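Local atomic coordinates of bacteriorhodopsin (Nanosalina sp., PDB entry 6EYU), a protein that pumps protons inward across the membrane as a retinal-binding xenorhodopsin of the bacteriorhodopsin-like family, probably driven by light. Residues P15-Y20 with A204-P209; T23-G28 with I51-G56. All blocks are in the same frame, centred on the assembly; numbering follows the deposited sequence.

Contact 1. Residues P15-Y20 with A204-P209; sequences PFILAY and ALVVLP. With LFA (eicosane), chain E; LFA (eicosane), chain F; MUN ([(2~{S})-2,3-bis(oxidanyl)propyl] (~{E})-undec-2-enoate), chain S.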
# COMPACT_ATOMS: atom_id res chain seq x y z
N PRO A 15 2.77 -1.24 31.11
CA PRO A 15 3.83 -0.26 31.32
C PRO A 15 4.85 -0.26 30.19
O PRO A 15 5.24 0.81 29.70
CB PRO A 15 4.48 -0.69 32.63
CG PRO A 15 3.70 -1.86 33.15
CD PRO A 15 2.43 -1.95 32.35
N PHE A 16 5.28 -1.44 29.77
CA PHE A 16 6.22 -1.58 28.67
C PHE A 16 5.62 -1.01 27.39
O PHE A 16 6.27 -0.24 26.67
CB PHE A 16 6.59 -3.05 28.46
CG PHE A 16 7.37 -3.64 29.60
CD1 PHE A 16 6.72 -4.20 30.68
CD2 PHE A 16 8.75 -3.57 29.62
CE1 PHE A 16 7.43 -4.75 31.73
CE2 PHE A 16 9.47 -4.11 30.67
CZ PHE A 16 8.81 -4.70 31.72
N ILE A 17 4.36 -1.35 27.13
CA ILE A 17 3.66 -0.84 25.96
C ILE A 17 3.55 0.68 26.01
O ILE A 17 3.77 1.36 25.01
CB ILE A 17 2.24 -1.44 25.85
CG1 ILE A 17 2.32 -2.89 25.37
CG2 ILE A 17 1.38 -0.62 24.91
CD1 ILE A 17 1.13 -3.73 25.75
N LEU A 18 3.34 1.21 27.21
CA LEU A 18 3.35 2.66 27.41
C LEU A 18 4.75 3.23 27.17
O LEU A 18 4.92 4.17 26.40
CB LEU A 18 2.88 3.01 28.82
CG LEU A 18 1.95 4.23 28.89
CD1 LEU A 18 0.53 3.84 28.51
CD2 LEU A 18 1.99 4.86 30.27
N ALA A 19 5.72 2.70 27.90
CA ALA A 19 7.10 3.18 27.80
C ALA A 19 7.58 3.11 26.36
O ALA A 19 8.38 3.94 25.92
CB ALA A 19 8.01 2.36 28.70
N TYR A 20 7.08 2.12 25.62
CA TYR A 20 7.46 1.95 24.22
C TYR A 20 6.88 3.07 23.36
O TYR A 20 7.59 3.66 22.54
CB TYR A 20 6.99 0.59 23.70
CG TYR A 20 7.35 0.33 22.25
CD1 TYR A 20 8.62 -0.11 21.90
CD2 TYR A 20 6.41 0.49 21.24
CE1 TYR A 20 8.94 -0.38 20.59
CE2 TYR A 20 6.72 0.20 19.93
CZ TYR A 20 7.99 -0.23 19.61
OH TYR A 20 8.31 -0.50 18.29
N ALA A 204 8.28 -9.22 25.35
CA ALA A 204 9.31 -9.53 24.37
C ALA A 204 9.09 -8.73 23.09
O ALA A 204 10.05 -8.25 22.48
CB ALA A 204 9.30 -11.02 24.06
N LEU A 205 7.83 -8.61 22.69
CA LEU A 205 7.49 -7.88 21.47
C LEU A 205 7.32 -6.39 21.75
O LEU A 205 6.79 -5.65 20.93
CB LEU A 205 6.19 -8.44 20.87
CG LEU A 205 6.35 -9.50 19.78
CD1 LEU A 205 7.69 -10.21 19.90
CD2 LEU A 205 5.21 -10.51 19.86
N VAL A 206 7.73 -5.97 22.94
CA VAL A 206 8.00 -4.56 23.20
C VAL A 206 9.51 -4.29 23.19
O VAL A 206 9.97 -3.35 22.56
CB VAL A 206 7.42 -4.11 24.56
CG1 VAL A 206 8.05 -2.79 24.99
CG2 VAL A 206 5.91 -3.98 24.47
N VAL A 207 10.26 -5.14 23.89
CA VAL A 207 11.68 -4.89 24.11
C VAL A 207 12.48 -5.13 22.84
O VAL A 207 13.45 -4.42 22.57
CB VAL A 207 12.24 -5.78 25.24
CG1 VAL A 207 12.25 -7.24 24.80
CG2 VAL A 207 13.63 -5.33 25.63
N LEU A 208 12.07 -6.12 22.05
CA LEU A 208 12.79 -6.46 20.83
C LEU A 208 12.59 -5.39 19.77
O LEU A 208 13.53 -5.04 19.05
CB LEU A 208 12.33 -7.82 20.30
CG LEU A 208 12.87 -9.04 21.05
CD1 LEU A 208 12.15 -10.30 20.61
CD2 LEU A 208 14.37 -9.17 20.84
N PRO A 209 11.37 -4.85 19.67
CA PRO A 209 11.14 -3.75 18.74
C PRO A 209 11.81 -2.45 19.17
O PRO A 209 12.20 -1.64 18.33
CB PRO A 209 9.62 -3.60 18.75
CG PRO A 209 9.12 -4.97 19.03
CD PRO A 209 10.13 -5.60 19.95
C5 LFA E . 14.86 3.52 27.20
C6 LFA E . 13.93 3.65 28.40
C7 LFA E . 13.12 2.36 28.56
C8 LFA E . 12.25 2.47 29.81
C9 LFA E . 11.40 1.21 29.98
C10 LFA E . 10.77 1.22 31.37
C11 LFA E . 9.60 0.24 31.44
C12 LFA E . 9.70 -0.58 32.73
C13 LFA E . 8.31 -0.89 33.28
C14 LFA E . 8.33 -2.26 33.97
C15 LFA E . 7.17 -2.38 34.96
C16 LFA E . 6.70 -3.83 35.00
C17 LFA E . 5.76 -4.05 36.19
C18 LFA E . 4.83 -5.22 35.88
C19 LFA E . 4.37 -5.88 37.19
C20 LFA E . 3.58 -4.88 38.02
C7 LFA F . 12.58 7.97 27.82
C8 LFA F . 11.61 8.39 28.93
C9 LFA F . 10.28 7.68 28.73
C10 LFA F . 9.94 6.86 29.97
C11 LFA F . 8.43 6.62 30.02
C12 LFA F . 8.10 5.65 31.16
C13 LFA F . 6.60 5.37 31.16
C14 LFA F . 6.24 4.41 32.29
C15 LFA F . 4.73 4.20 32.31
C16 LFA F . 4.29 3.64 33.66
C17 LFA F . 3.06 2.75 33.46
C18 LFA F . 1.90 3.26 34.30
C19 LFA F . 0.79 2.21 34.31
C20 LFA F . 0.39 1.86 32.88
CAR MUN S . 17.42 -8.32 24.33
CAQ MUN S . 16.82 -8.80 25.65
CAP MUN S . 15.60 -9.68 25.37
CAO MUN S . 14.54 -9.41 26.44
CAN MUN S . 13.50 -10.54 26.43
CAM MUN S . 12.22 -10.04 27.12
CAK MUN S . 11.95 -10.90 28.36
CAH MUN S . 10.69 -11.74 28.11
CAF MUN S . 10.62 -12.88 29.13
CAC MUN S . 11.07 -14.27 28.62
CAA MUN S . 10.96 -15.46 29.58
OAD MUN S . 10.95 -15.29 30.80
OAB MUN S . 11.10 -16.69 29.00
CAE MUN S . 11.62 -17.61 29.96
CAG MUN S . 10.57 -18.67 30.28
OAJ MUN S . 9.29 -18.24 29.80
CAI MUN S . 10.95 -19.99 29.61
OAL MUN S . 10.81 -21.06 30.55
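The Tyr20 ring lies obliquely against Val206 and Pro209: its CD1 is 3.6 Å from Val206 O, and farther out Tyr20 OH comes to 3.4 Å from Pro209 CB. CG stands anti to the backbone N (chi1 -180°), and from there the ring reaches Val206 and Pro209. Phe16 divides its contacts. Its CB packs on Val206 CG1 at 3.8 Å, while the ring leads away and takes an eicosane chain over one face, eicosane C13 standing 4.1 Å above the plane over its centre. An alanine here would probably leave the eicosane without the ring face under its C13, and so open a gap beside the chain.

Val206 is the residue that Phe16, Ile17 and Tyr20 all touch. Besides Phe16 CB, its CG1 touches Tyr20 CB, also at 3.8 Å, and CG2 meets Ile17 CG1 at 3.9 Å, the two side chains crossing at about a right angle. The side-chain contacts are van der Waals, some of them against backbone carbonyls, between helix axes 9.4 Å apart and inclined by 26°. Helix 204-209 is kinked here, the N atoms of Val206 and Pro209 lacking bonds to the preceding turn.

Pro209 also touches retinal, which places the contact beside the chromophore pocket. Helix 42-63 also contributes: Ile17 packs on its Phe62, Pro209 on its Tyr59, and its Ser55 is the probable polar partner of Tyr20 OH.

Contact 2. Residues T23-G28 with I51-G56; sequences TAMISG and IVVWSG
Ala24 and Val52 bring their CA atoms within 4.9 Å where helices 23-28 and 51-56 run antiparallel at 156°, their axes only 8.0 Å apart. The side chains at this crossing pack against the opposing backbone. Ala24 CB sits 3.3 Å from Val52 O, and in return Val52 CG2 reaches Ala24 O, also at 3.3 Å. The same methyl lies 3.6 Å from Gly28 CA, one turn further along; it occupies the position between the backbone N and the carbonyl carbon, and lies against the backbone of Ala24 and Gly28. These two are small residues four apart on one helix, a small-xxx-small pattern that permits close approach, and a CB on Gly28 would lie tightly against both Val52 CG2 and Val53 CG2.

Gly56 plays the matching part on the other helix. Met25 starts out away from its neighbour, but the bend at chi2 (-32°) turns SD back, and CE then lies 4.0 Å from Gly56 CA, about as close as it comes to Val53 O. A CB on Gly56 would fall 2.8 Å from Met25 CE, a clash. Within helix 23-28, Ser27 OG donates to Thr23 O at 2.9 Å, tilted 33° from the carbonyl plane; that oxygen also accepts the N-H of Ser27 from the opposite face, so it is gripped by two donors of one residue.

Helix 198-230 flanks the pair, Gln214 touching both Ala24 and Ser27. On the far side, Trp54 NE1 bonds to Met75 O of helix 72-93, and the Trp54 side chain also packs on Thr113 of the second subunit, so the face of helix 42-63 bearing Trp54 meets that subunit.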
# COMPACT_ATOMS: atom_id res chain seq x y z
N THR A 23 8.53 6.58 24.12
CA THR A 23 9.89 6.67 23.61
C THR A 23 9.89 6.71 22.08
O THR A 23 10.79 7.29 21.47
CB THR A 23 10.75 5.48 24.07
OG1 THR A 23 10.04 4.26 23.86
CG2 THR A 23 11.10 5.61 25.55
N ALA A 24 8.90 6.07 21.48
CA ALA A 24 8.77 6.04 20.02
C ALA A 24 8.46 7.44 19.49
O ALA A 24 9.13 7.93 18.59
CB ALA A 24 7.69 5.07 19.60
N MET A 25 7.46 8.08 20.08
CA MET A 25 7.09 9.44 19.70
C MET A 25 8.28 10.38 19.88
O MET A 25 8.58 11.19 19.00
CB MET A 25 5.92 9.93 20.55
CG MET A 25 4.62 9.18 20.31
SD MET A 25 4.45 8.61 18.60
CE MET A 25 3.09 7.45 18.77
N ILE A 26 9.01 10.21 20.98
CA ILE A 26 10.12 11.09 21.31
C ILE A 26 11.31 10.84 20.38
O ILE A 26 11.82 11.76 19.75
CB ILE A 26 10.57 10.90 22.77
CG1 ILE A 26 9.80 11.85 23.68
CG2 ILE A 26 12.07 11.15 22.89
CD1 ILE A 26 9.65 11.35 25.10
N SER A 27 11.66 9.57 20.21
CA SER A 27 12.66 9.17 19.22
C SER A 27 12.33 9.75 17.85
O SER A 27 13.21 10.20 17.13
CB SER A 27 12.75 7.65 19.14
OG SER A 27 13.40 7.11 20.28
N GLY A 28 11.04 9.73 17.50
CA GLY A 28 10.59 10.20 16.20
C GLY A 28 10.93 11.66 15.97
O GLY A 28 11.45 12.03 14.92
N ILE A 51 9.02 4.85 11.10
CA ILE A 51 9.14 3.53 11.71
C ILE A 51 8.58 3.53 13.13
O ILE A 51 7.73 2.71 13.46
CB ILE A 51 10.61 3.07 11.75
CG1 ILE A 51 11.05 2.57 10.37
CG2 ILE A 51 10.78 1.96 12.78
CD1 ILE A 51 12.56 2.53 10.20
N VAL A 52 9.05 4.47 13.95
CA VAL A 52 8.71 4.47 15.37
C VAL A 52 7.31 5.03 15.60
O VAL A 52 6.59 4.57 16.48
CB VAL A 52 9.72 5.30 16.19
CG1 VAL A 52 11.05 4.58 16.28
CG2 VAL A 52 9.89 6.69 15.59
N VAL A 53 6.94 6.04 14.82
CA VAL A 53 5.64 6.68 14.98
C VAL A 53 4.52 5.74 14.57
O VAL A 53 3.54 5.56 15.30
CB VAL A 53 5.54 7.96 14.13
CG1 VAL A 53 4.09 8.37 13.95
CG2 VAL A 53 6.33 9.09 14.78
N TRP A 54 4.68 5.10 13.41
CA TRP A 54 3.72 4.11 12.95
C TRP A 54 3.62 2.95 13.94
O TRP A 54 2.53 2.53 14.31
CB TRP A 54 4.11 3.58 11.57
CG TRP A 54 3.19 2.52 11.06
CD1 TRP A 54 3.28 1.17 11.29
CD2 TRP A 54 1.93 2.72 10.41
NE1 TRP A 54 2.18 0.53 10.77
CE2 TRP A 54 1.35 1.46 10.21
CE3 TRP A 54 1.26 3.85 9.92
CZ2 TRP A 54 0.13 1.29 9.55
CZ3 TRP A 54 0.05 3.68 9.28
CH2 TRP A 54 -0.50 2.41 9.09
N SER A 55 4.78 2.45 14.38
CA SER A 55 4.82 1.38 15.36
C SER A 55 4.13 1.80 16.65
O SER A 55 3.26 1.10 17.16
CB SER A 55 6.27 0.99 15.65
OG SER A 55 6.34 0.01 16.67
N GLY A 56 4.49 2.98 17.15
CA GLY A 56 3.84 3.55 18.32
C GLY A 56 2.33 3.57 18.18
O GLY A 56 1.61 3.11 19.07

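Overall arrangement
Both contacts are buried and share helix 14-38; in sequence contact 2 falls within the span of 183 residues between the segments of contact 1, and their centres are about 12 Å apart. In contact 1 that helix meets the last long helix, 198-230, in nearly parallel fashion, through larger side chains and a wider axis spacing, with retinal at one margin and eicosane at another. Contact 2 pairs it with the sequence neighbour 42-63, antiparallel and closer, setting methyls on backbone carbonyls. Neither has a hydrogen bond across it, yet they are joined by a polar link: Tyr20 OH and Ser55 OG, 2.6 Å apart, probably hydrogen-bond, and Ser55 continues to Asp76 of helix 72-93.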